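Local coordinates for protein TSSL1 (Pseudomonas aeruginosa, PDB 4B62) that probably ties the bacterial type VI secretion system to the cell wall through the OmpA-like peptidoglycan-binding module that makes up this fragment, at residues 39-44 against 144-149; 51-56 against 100-105; 78-83 against 124-129. All coordinates share one frame; numbering follows the deposited sequence. Where two conformers were deposited one is given.

How the contacts relate
Contacts 1 and 3 belong to one sheet: contact 1 pairs strands 37-43 and 146-152 near its middle, contact 3 joins strand 77-82 to edge strand 121-125, and strands 146-152 and 77-82 are neighbours between them. Both are buried and rest on backbone ladders, antiparallel in contact 1 and parallel in contact 3, with arginine-glutamate pairs beside them. Contact 2 is smaller and only partly buried; there a loop meets helix 96-115 through an arginine that bonds one carbonyl oxygen with two nitrogens, and through an alanine pair. Ser100 of that helix reaches Ser127 of contact 3, while Arg103 packs by Gly44 and Arg145 of contact 1.

Contact 1 of 3, residues 39-44 against 144-149; sequences VVTIRG and NRRVEI
Thr41 and Glu148 both set a side-chain atom beside their own backbone N, OG1 of Thr41 with chi1 -61° and CG of Glu148 with chi1 -66°, and the two groups run side by side in the same direction. Thr41 OG1 comes 3.8 Å from Glu148 CG, and a water spans the polar ends, 2.7 Å from Thr41 OG1 and donating to Glu148 OE2. The same OE2 is held by Arg146, whose NE (2.9 Å from Glu148 OE2) and NH2 reach it side-on from one face of the carboxylate, while OE2 lies in the guanidinium plane. Arg146 NH1 turns back to the carbonyl of Asn144, and NH2 also donates to Glu130 O, so several bonds fix this guanidinium. Thr41 CG2 touches the aliphatic part of the arginine at CD.

The other sheet face is apolar. Val40 packs on Ile149, Ile42 CB meets Val147 CG2, and the isoleucine ends touch, Ile42 CD1 to Ile149 CD1 at 3.9 Å; Leu62 and Ile66 of helix 60-72 cover Ile42. Between the faces, Val40 and Ile149 exchange two 2.8 Å bonds, each from N of one to O of the other. Ile42 and Val147 repeat the pattern. The ladder closes beyond the last pair, where Gly44 N donates almost straight to Arg145 O at 2.8 Å, though from well above the carbonyl plane. Arg145 itself sends its guanidinium to Asp84 and Asp45.

The result is an antiparallel pairing of strands 37-43 and 146-152, polar on the Thr41 face and packed against helix on the other, as expected of the central sheet in the OmpA-like peptidoglycan-binding fold.

Contact 2 of 3, residues 51-56 against 100-105; sequences ASASVR and SQARAQ. With PO4 (phosphate ion), chain C.
Arg103, on helix 96-115 of the OmpA-like fold, meets Ser52 in the loop that leads from strand 37-43 to helix 60-72. Sequence places this arginine in the family's LSxxRA motif, whose arginine contributes to peptidoglycan recognition in some relatives; a similar role here is possible but is not established by this contact.

The polar core is a side-on grip on one carbonyl oxygen. Arg103 NE donates to Ser52 O at 2.8 Å, and NH2 of the same guanidinium adds a longer bond to Ser52 O at 3.1 Å. The oxygen lies at the edge of the guanidinium, within 1° of its plane, and NE and NH2 of one arginine thus share a single backbone acceptor and fix the rotation of the group. The arginine chain is extended from CG to NE, chi3 167° setting NE within bonding distance of Ser52 O, while CG stays against Ala53. A water accepts from Ala51 N and, weakly, from Arg103 NH2, prolonging the link along the loop.

Beside this bonded pair the packing is apolar and close: Ala53 CB approaches Ala102 CB to 3.6 Å and Arg103 CG to 3.8 Å, so a small side chain lets the loop settle directly on the helix. Tyr93 touches both alanines, and Phe48 lies against Arg103.

On the side chain of Ser52, OG accepts from Ser54 N at 3.2 Å and makes an ST turn. The turn borders a phosphate ion, probably taken up from the crystallisation liquor and also bonded to Tyr93 OH. Its spacing to Ser52 OG is too short to be relied on, but Ala53 N donates to phosphate O4 at 2.8 Å.

Contact 3 of 3, residues 78-83 against 124-129; sequences LVTGHS and EGRSDT
Thr80 and Arg126 meet methyl to guanidinium: CG2 of the threonine sits over the centre of the guanidinium face, 3.5 Å from Arg126 CZ. Thr80 CG2 lies beside the backbone N, and OG1 takes the crowded position between N and the carbonyl carbon (chi1 62°), where it shares a hydrogen bond of 2.9 Å with His82 NE2. His82 runs alongside Arg126, its ring nearly perpendicular (85°) to the guanidinium plane, with His82 CE1 4.0 Å from Arg126 CB.

Charge pairing flanks this group. Arg126 NH2 makes a salt bridge to Glu124 OE1, 2.9 Å in the conformer described, with a weak second bond from NE, and NH1 forms a salt bridge with Glu130.

Backbone bonds join strand 77-82 to strand 121-125 in parallel, the pairing of a beta-alpha-beta unit whose connecting helix 96-115 packs on Val79. Glu124 N donates to Val79 O, Gly81 N to Glu124 O, and Arg126 N to Gly81 O at 2.8 Å. Past the strand end, the chain folds into a type II' turn from Arg126 to Thr129, and Arg126 O accepts from both N and OG1 of Thr129, the hydroxyl at 2.7 Å.

Ser127 O takes part in this last region as a shared acceptor: Ser83 N donates to it at 2.9 Å, from well above the carbonyl plane, and a water that also bonds His82 ND1 donates to it at 2.7 Å.

Contact 1 of 3, residues 39-44 against 144-149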
loop_
_atom_site.group_PDB
_atom_site.type_symbol
_atom_site.label_atom_id
_atom_site.label_comp_id
_atom_site.label_asym_id
_atom_site.label_seq_id
_atom_site.Cartn_x
_atom_site.Cartn_y
_atom_site.Cartn_z
ATOM N N VAL A 39 -1.969 2.579 10.016
ATOM C CA VAL A 39 -1.688 2.876 8.615
ATOM C C VAL A 39 -0.316 2.325 8.254
ATOM O O VAL A 39 0.702 2.734 8.827
ATOM C CB VAL A 39 -1.744 4.390 8.313
ATOM C CG1 VAL A 39 -1.569 4.626 6.814
ATOM C CG2 VAL A 39 -3.064 4.985 8.807
ATOM N N VAL A 40 -0.290 1.402 7.293
ATOM C CA VAL A 40 0.957 0.825 6.805
ATOM C C VAL A 40 1.275 1.478 5.466
ATOM O O VAL A 40 0.511 1.353 4.512
ATOM C CB VAL A 40 0.853 -0.694 6.622
ATOM C CG1 VAL A 40 2.207 -1.264 6.206
ATOM C CG2 VAL A 40 0.332 -1.367 7.885
ATOM N N THR A 41 2.376 2.233 5.426
ATOM C CA THR A 41 2.834 2.868 4.197
ATOM C C THR A 41 3.913 1.996 3.555
ATOM O O THR A 41 4.875 1.613 4.217
ATOM C CB THR A 41 3.393 4.270 4.451
ATOM O OG1 THR A 41 2.368 5.096 5.010
ATOM C CG2 THR A 41 3.895 4.909 3.170
ATOM N N ILE A 42 3.718 1.685 2.280
ATOM C CA ILE A 42 4.657 0.861 1.531
ATOM C C ILE A 42 4.987 1.578 0.220
ATOM O O ILE A 42 4.095 1.825 -0.599
ATOM C CB ILE A 42 4.087 -0.533 1.216
ATOM C CG1 ILE A 42 3.461 -1.175 2.454
ATOM C CG2 ILE A 42 5.183 -1.413 0.611
ATOM C CD1 ILE A 42 2.953 -2.580 2.257
ATOM N N ARG A 43 6.258 1.937 0.016
ATOM C CA ARG A 43 6.684 2.497 -1.258
ATOM C C ARG A 43 6.344 1.504 -2.380
ATOM O O ARG A 43 6.494 0.277 -2.214
ATOM C CB ARG A 43 8.197 2.760 -1.277
ATOM C CG ARG A 43 8.759 3.914 -0.440
ATOM C CD ARG A 43 10.264 3.981 -0.725
ATOM N NE ARG A 43 11.035 5.099 -0.167
ATOM C CZ ARG A 43 11.600 5.123 1.043
ATOM N NH1 ARG A 43 11.448 4.106 1.885
ATOM N NH2 ARG A 43 12.305 6.189 1.424
ATOM N N GLY A 44 5.923 2.029 -3.525
ATOM C CA GLY A 44 5.645 1.175 -4.683
ATOM C C GLY A 44 6.827 0.295 -5.056
ATOM O O GLY A 44 6.636 -0.831 -5.504
ATOM N N ASN A 144 6.746 9.176 -2.744
ATOM C CA ASN A 144 5.356 9.505 -3.103
ATOM C C ASN A 144 4.623 8.353 -3.766
ATOM O O ASN A 144 3.433 8.144 -3.513
ATOM C CB ASN A 144 5.277 10.739 -3.985
ATOM C CG ASN A 144 5.511 12.017 -3.199
ATOM O OD1 ASN A 144 5.243 12.057 -2.011
ATOM N ND2 ASN A 144 6.028 13.052 -3.858
ATOM N N ARG A 145 5.340 7.595 -4.602
ATOM C CA ARG A 145 4.784 6.387 -5.217
ATOM C C ARG A 145 4.649 5.338 -4.124
ATOM O O ARG A 145 5.647 4.806 -3.637
ATOM C CB ARG A 145 5.689 5.846 -6.337
ATOM C CG ARG A 145 5.965 6.790 -7.482
ATOM C CD ARG A 145 6.640 6.114 -8.652
ATOM N NE ARG A 145 7.889 5.447 -8.304
ATOM C CZ ARG A 145 9.089 6.014 -8.299
ATOM N NH1 ARG A 145 9.251 7.286 -8.607
ATOM N NH2 ARG A 145 10.145 5.284 -7.968
ATOM N N ARG A 146 3.419 5.045 -3.709
ATOM C CA ARG A 146 3.213 4.252 -2.514
ATOM C C ARG A 146 1.771 3.793 -2.431
ATOM O O ARG A 146 0.884 4.341 -3.108
ATOM C CB ARG A 146 3.534 5.084 -1.259
ATOM C CG ARG A 146 2.466 6.121 -0.925
ATOM C CD ARG A 146 2.972 7.180 0.020
ATOM N NE ARG A 146 1.901 8.042 0.501
ATOM C CZ ARG A 146 1.425 9.115 -0.126
ATOM N NH1 ARG A 146 1.934 9.560 -1.276
ATOM N NH2 ARG A 146 0.423 9.784 0.458
ATOM N N VAL A 147 1.545 2.805 -1.574
ATOM C CA VAL A 147 0.207 2.527 -1.076
ATOM C C VAL A 147 0.188 2.795 0.431
ATOM O O VAL A 147 1.200 2.624 1.127
ATOM C CB VAL A 147 -0.286 1.083 -1.373
ATOM C CG1 VAL A 147 -0.407 0.880 -2.872
ATOM C CG2 VAL A 147 0.610 0.026 -0.759
ATOM N N GLU A 148 -0.974 3.241 0.913
ATOM C CA GLU A 148 -1.238 3.356 2.330
ATOM C C GLU A 148 -2.374 2.406 2.642
ATOM O O GLU A 148 -3.475 2.539 2.096
ATOM C CB GLU A 148 -1.578 4.799 2.723
ATOM C CG GLU A 148 -0.407 5.757 2.551
ATOM C CD GLU A 148 -0.648 7.169 3.090
ATOM O OE1 GLU A 148 -1.690 7.398 3.762
ATOM O OE2 GLU A 148 0.223 8.047 2.835
ATOM N N ILE A 149 -2.096 1.446 3.514
ATOM C CA ILE A 149 -3.056 0.423 3.895
ATOM C C ILE A 149 -3.556 0.770 5.306
ATOM O O ILE A 149 -2.804 0.698 6.274
ATOM C CB ILE A 149 -2.414 -0.975 3.899
ATOM C CG1 ILE A 149 -1.847 -1.305 2.517
ATOM C CG2 ILE A 149 -3.418 -2.042 4.318
ATOM C CD1 ILE A 149 -0.930 -2.512 2.490
HETATM O O HOH W 1 2.391 7.803 4.556
#

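Contact 2 of 3, residues 51-56 against 100-105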
loop_
_atom_site.group_PDB
_atom_site.type_symbol
_atom_site.label_atom_id
_atom_site.label_comp_id
_atom_site.label_asym_id
_atom_site.label_seq_id
_atom_site.Cartn_x
_atom_site.Cartn_y
_atom_site.Cartn_z
ATOM N N ALA A 51 6.353 1.234 -13.245
ATOM C CA ALA A 51 5.238 1.428 -14.177
ATOM C C ALA A 51 4.259 0.244 -14.269
ATOM O O ALA A 51 3.450 0.187 -15.186
ATOM C CB ALA A 51 5.764 1.816 -15.571
ATOM N N SER A 52 4.306 -0.665 -13.291
ATOM C CA SER A 52 3.453 -1.860 -13.258
ATOM C C SER A 52 2.588 -1.853 -11.984
ATOM O O SER A 52 2.970 -1.240 -10.989
ATOM C CB SER A 52 4.339 -3.104 -13.292
ATOM O OG SER A 52 3.649 -4.301 -13.013
ATOM N N ALA A 53 1.460 -2.561 -12.029
ATOM C CA ALA A 53 0.588 -2.750 -10.872
ATOM C C ALA A 53 0.500 -4.204 -10.411
ATOM O O ALA A 53 -0.295 -4.534 -9.562
ATOM C CB ALA A 53 -0.799 -2.170 -11.128
ATOM N N SER A 54 1.361 -5.054 -10.957
ATOM C CA SER A 54 1.466 -6.432 -10.496
ATOM C C SER A 54 2.484 -6.519 -9.364
ATOM O O SER A 54 3.574 -5.968 -9.457
ATOM C CB SER A 54 1.891 -7.360 -11.635
ATOM O OG SER A 54 0.892 -7.440 -12.635
ATOM N N VAL A 55 2.118 -7.201 -8.288
ATOM C CA VAL A 55 3.046 -7.409 -7.188
ATOM C C VAL A 55 4.008 -8.507 -7.617
ATOM O O VAL A 55 3.602 -9.628 -7.887
ATOM C CB VAL A 55 2.377 -7.752 -5.849
ATOM C CG1 VAL A 55 3.411 -7.948 -4.746
ATOM C CG2 VAL A 55 1.387 -6.665 -5.458
ATOM N N ARG A 56 5.290 -8.168 -7.666
ATOM C CA ARG A 56 6.311 -9.117 -8.126
ATOM C C ARG A 56 6.282 -10.376 -7.262
ATOM O O ARG A 56 6.092 -10.276 -6.062
ATOM C CB ARG A 56 7.710 -8.487 -8.084
ATOM C CG ARG A 56 7.786 -7.074 -8.635
ATOM C CD ARG A 56 9.188 -6.705 -9.067
ATOM N NE ARG A 56 9.515 -7.228 -10.386
ATOM C CZ ARG A 56 10.712 -7.114 -10.959
ATOM N NH1 ARG A 56 11.719 -6.539 -10.325
ATOM N NH2 ARG A 56 10.909 -7.604 -12.164
ATOM N N SER A 100 -2.019 4.510 -10.120
ATOM C CA SER A 100 -2.239 4.602 -8.680
ATOM C C SER A 100 -3.493 3.805 -8.272
ATOM O O SER A 100 -3.509 3.146 -7.233
ATOM C CB SER A 100 -2.334 6.071 -8.248
ATOM O OG SER A 100 -3.573 6.697 -8.565
ATOM N N GLN A 101 -4.531 3.866 -9.102
ATOM C CA GLN A 101 -5.742 3.107 -8.835
ATOM C C GLN A 101 -5.493 1.610 -8.935
ATOM O O GLN A 101 -5.934 0.823 -8.089
ATOM C CB GLN A 101 -6.875 3.528 -9.787
ATOM C CG GLN A 101 -8.148 2.728 -9.619
ATOM C CD GLN A 101 -9.252 3.152 -10.542
ATOM O OE1 GLN A 101 -9.322 2.704 -11.682
ATOM N NE2 GLN A 101 -10.142 3.996 -10.044
ATOM N N ALA A 102 -4.785 1.218 -9.987
ATOM C CA ALA A 102 -4.537 -0.194 -10.242
ATOM C C ALA A 102 -3.654 -0.813 -9.154
ATOM O O ALA A 102 -3.868 -1.957 -8.743
ATOM C CB ALA A 102 -3.923 -0.398 -11.617
ATOM N N ARG A 103 -2.675 -0.040 -8.680
ATOM C CA ARG A 103 -1.813 -0.497 -7.608
ATOM C C ARG A 103 -2.592 -0.714 -6.312
ATOM O O ARG A 103 -2.450 -1.743 -5.653
ATOM C CB ARG A 103 -0.652 0.481 -7.403
ATOM C CG ARG A 103 0.432 0.302 -8.452
ATOM C CD ARG A 103 1.541 1.329 -8.364
ATOM N NE ARG A 103 2.676 0.917 -9.177
ATOM C CZ ARG A 103 3.891 1.441 -9.114
ATOM N NH1 ARG A 103 4.181 2.475 -8.322
ATOM N NH2 ARG A 103 4.844 0.893 -9.858
ATOM N N ALA A 104 -3.437 0.254 -5.952
ATOM C CA ALA A 104 -4.264 0.102 -4.766
ATOM C C ALA A 104 -5.206 -1.094 -4.903
ATOM O O ALA A 104 -5.388 -1.879 -3.979
ATOM C CB ALA A 104 -5.053 1.375 -4.527
ATOM N N GLN A 105 -5.827 -1.201 -6.063
ATOM C CA GLN A 105 -6.792 -2.272 -6.262
ATOM C C GLN A 105 -6.121 -3.654 -6.227
ATOM O O GLN A 105 -6.699 -4.613 -5.708
ATOM C CB GLN A 105 -7.547 -2.105 -7.571
ATOM C CG GLN A 105 -8.775 -3.005 -7.694
ATOM C CD GLN A 105 -9.828 -2.746 -6.618
ATOM O OE1 GLN A 105 -10.373 -1.646 -6.514
ATOM N NE2 GLN A 105 -10.101 -3.750 -5.804
HETATM P P PO4 C . 1.401 -5.223 -15.135
HETATM O O1 PO4 C . 2.640 -5.883 -14.587
HETATM O O2 PO4 C . 1.782 -4.402 -16.326
HETATM O O3 PO4 C . 0.406 -6.261 -15.578
HETATM O O4 PO4 C . 0.734 -4.333 -14.125
HETATM O O HOH W 2 6.542 3.247 -11.115
#

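Contact 3 of 3, residues 78-83 against 124-129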
loop_
_atom_site.group_PDB
_atom_site.type_symbol
_atom_site.label_atom_id
_atom_site.label_comp_id
_atom_site.label_asym_id
_atom_site.label_seq_id
_atom_site.Cartn_x
_atom_site.Cartn_y
_atom_site.Cartn_z
ATOM N N LEU A 78 -8.841 -0.005 4.114
ATOM C CA LEU A 78 -8.796 0.902 2.959
ATOM C C LEU A 78 -7.369 0.918 2.411
ATOM O O LEU A 78 -6.408 1.046 3.184
ATOM C CB LEU A 78 -9.214 2.313 3.384
ATOM C CG LEU A 78 -8.982 3.437 2.372
ATOM C CD1 LEU A 78 -9.944 3.315 1.200
ATOM C CD2 LEU A 78 -9.071 4.803 3.049
ATOM N N VAL A 79 -7.246 0.792 1.092
ATOM C CA VAL A 79 -5.962 0.921 0.429
ATOM C C VAL A 79 -6.014 2.131 -0.498
ATOM O O VAL A 79 -6.815 2.156 -1.437
ATOM C CB VAL A 79 -5.594 -0.338 -0.387
ATOM C CG1 VAL A 79 -4.180 -0.205 -0.931
ATOM C CG2 VAL A 79 -5.739 -1.588 0.454
ATOM N N THR A 80 -5.170 3.126 -0.247
ATOM C CA THR A 80 -5.039 4.251 -1.165
ATOM C C THR A 80 -3.724 4.122 -1.922
ATOM O O THR A 80 -2.701 3.696 -1.358
ATOM C CB THR A 80 -5.129 5.609 -0.461
ATOM O OG1 THR A 80 -4.059 5.759 0.476
ATOM C CG2 THR A 80 -6.483 5.750 0.253
ATOM N N GLY A 81 -3.791 4.435 -3.211
ATOM C CA GLY A 81 -2.647 4.369 -4.109
ATOM C C GLY A 81 -2.244 5.770 -4.543
ATOM O O GLY A 81 -3.105 6.626 -4.799
ATOM N N HIS A 82 -0.934 5.990 -4.662
ATOM C CA HIS A 82 -0.369 7.307 -4.924
ATOM C C HIS A 82 0.763 7.198 -5.927
ATOM O O HIS A 82 1.487 6.194 -5.951
ATOM C CB HIS A 82 0.183 7.909 -3.637
ATOM C CG HIS A 82 -0.825 7.947 -2.545
ATOM N ND1 HIS A 82 -1.589 9.064 -2.267
ATOM C CD2 HIS A 82 -1.229 6.978 -1.689
ATOM C CE1 HIS A 82 -2.415 8.773 -1.284
ATOM N NE2 HIS A 82 -2.222 7.520 -0.912
ATOM N N SER A 83 0.884 8.237 -6.747
ATOM C CA SER A 83 1.948 8.379 -7.717
ATOM C C SER A 83 2.823 9.564 -7.354
ATOM O O SER A 83 2.496 10.355 -6.457
ATOM C CB SER A 83 1.380 8.609 -9.119
ATOM O OG SER A 83 0.684 9.847 -9.183
ATOM N N GLU A 124 -8.678 3.002 -3.553
ATOM C CA GLU A 124 -8.842 4.252 -4.292
ATOM C C GLU A 124 -7.491 4.769 -4.762
ATOM O O GLU A 124 -6.520 4.791 -4.028
ATOM C CB GLU A 124 -9.542 5.315 -3.441
ATOM C CG GLU A 124 -9.862 6.618 -4.179
ATOM C CD GLU A 124 -10.107 7.803 -3.242
ATOM O OE1 GLU A 124 -10.302 7.603 -2.036
ATOM O OE2 GLU A 124 -10.036 8.951 -3.702
ATOM N N GLY A 125 -7.454 5.153 -6.027
ATOM C CA GLY A 125 -6.302 5.810 -6.606
ATOM C C GLY A 125 -6.417 7.308 -6.418
ATOM O O GLY A 125 -7.454 7.918 -6.726
ATOM N N ARG A 126 -5.345 7.899 -5.908
ATOM C CA ARG A 126 -5.304 9.330 -5.608
ATOM C C ARG A 126 -4.259 10.090 -6.395
ATOM O O ARG A 126 -3.974 11.263 -6.105
ATOM C CB ARG A 126 -5.136 9.515 -4.115
ATOM C CG ARG A 126 -6.333 8.925 -3.413
ATOM C CD ARG A 126 -6.456 9.427 -2.023
ATOM N NE ARG A 126 -7.662 8.900 -1.397
ATOM C CZ ARG A 126 -7.882 8.951 -0.092
ATOM N NH1 ARG A 126 -6.962 9.479 0.699
ATOM N NH2 ARG A 126 -9.002 8.457 0.419
ATOM N N SER A 127 -3.675 9.409 -7.390
ATOM C CA SER A 127 -2.650 9.989 -8.285
ATOM C C SER A 127 -1.645 10.797 -7.495
ATOM O O SER A 127 -1.116 10.273 -6.511
ATOM C CB SER A 127 -3.216 10.744 -9.521
ATOM O OG SER A 127 -3.803 11.996 -9.220
ATOM N N ASP A 128 -1.338 12.025 -7.914
ATOM C CA ASP A 128 -0.290 12.845 -7.287
ATOM C C ASP A 128 -0.835 13.907 -6.331
ATOM O O ASP A 128 -0.135 14.854 -5.973
ATOM C CB ASP A 128 0.577 13.501 -8.369
ATOM C CG ASP A 128 -0.184 14.503 -9.215
ATOM O OD1 ASP A 128 -1.422 14.550 -9.149
ATOM O OD2 ASP A 128 0.473 15.262 -9.958
ATOM N N THR A 129 -2.069 13.717 -5.891
ATOM C CA THR A 129 -2.784 14.768 -5.158
ATOM C C THR A 129 -2.433 14.850 -3.680
ATOM O O THR A 129 -2.752 15.841 -3.033
ATOM C CB THR A 129 -4.307 14.572 -5.246
ATOM O OG1 THR A 129 -4.712 13.341 -4.623
ATOM C CG2 THR A 129 -4.794 14.648 -6.698
HETATM O O HOH W 3 -0.996 11.216 -3.940
HETATM O O HOH W 4 2.678 13.712 -5.631
#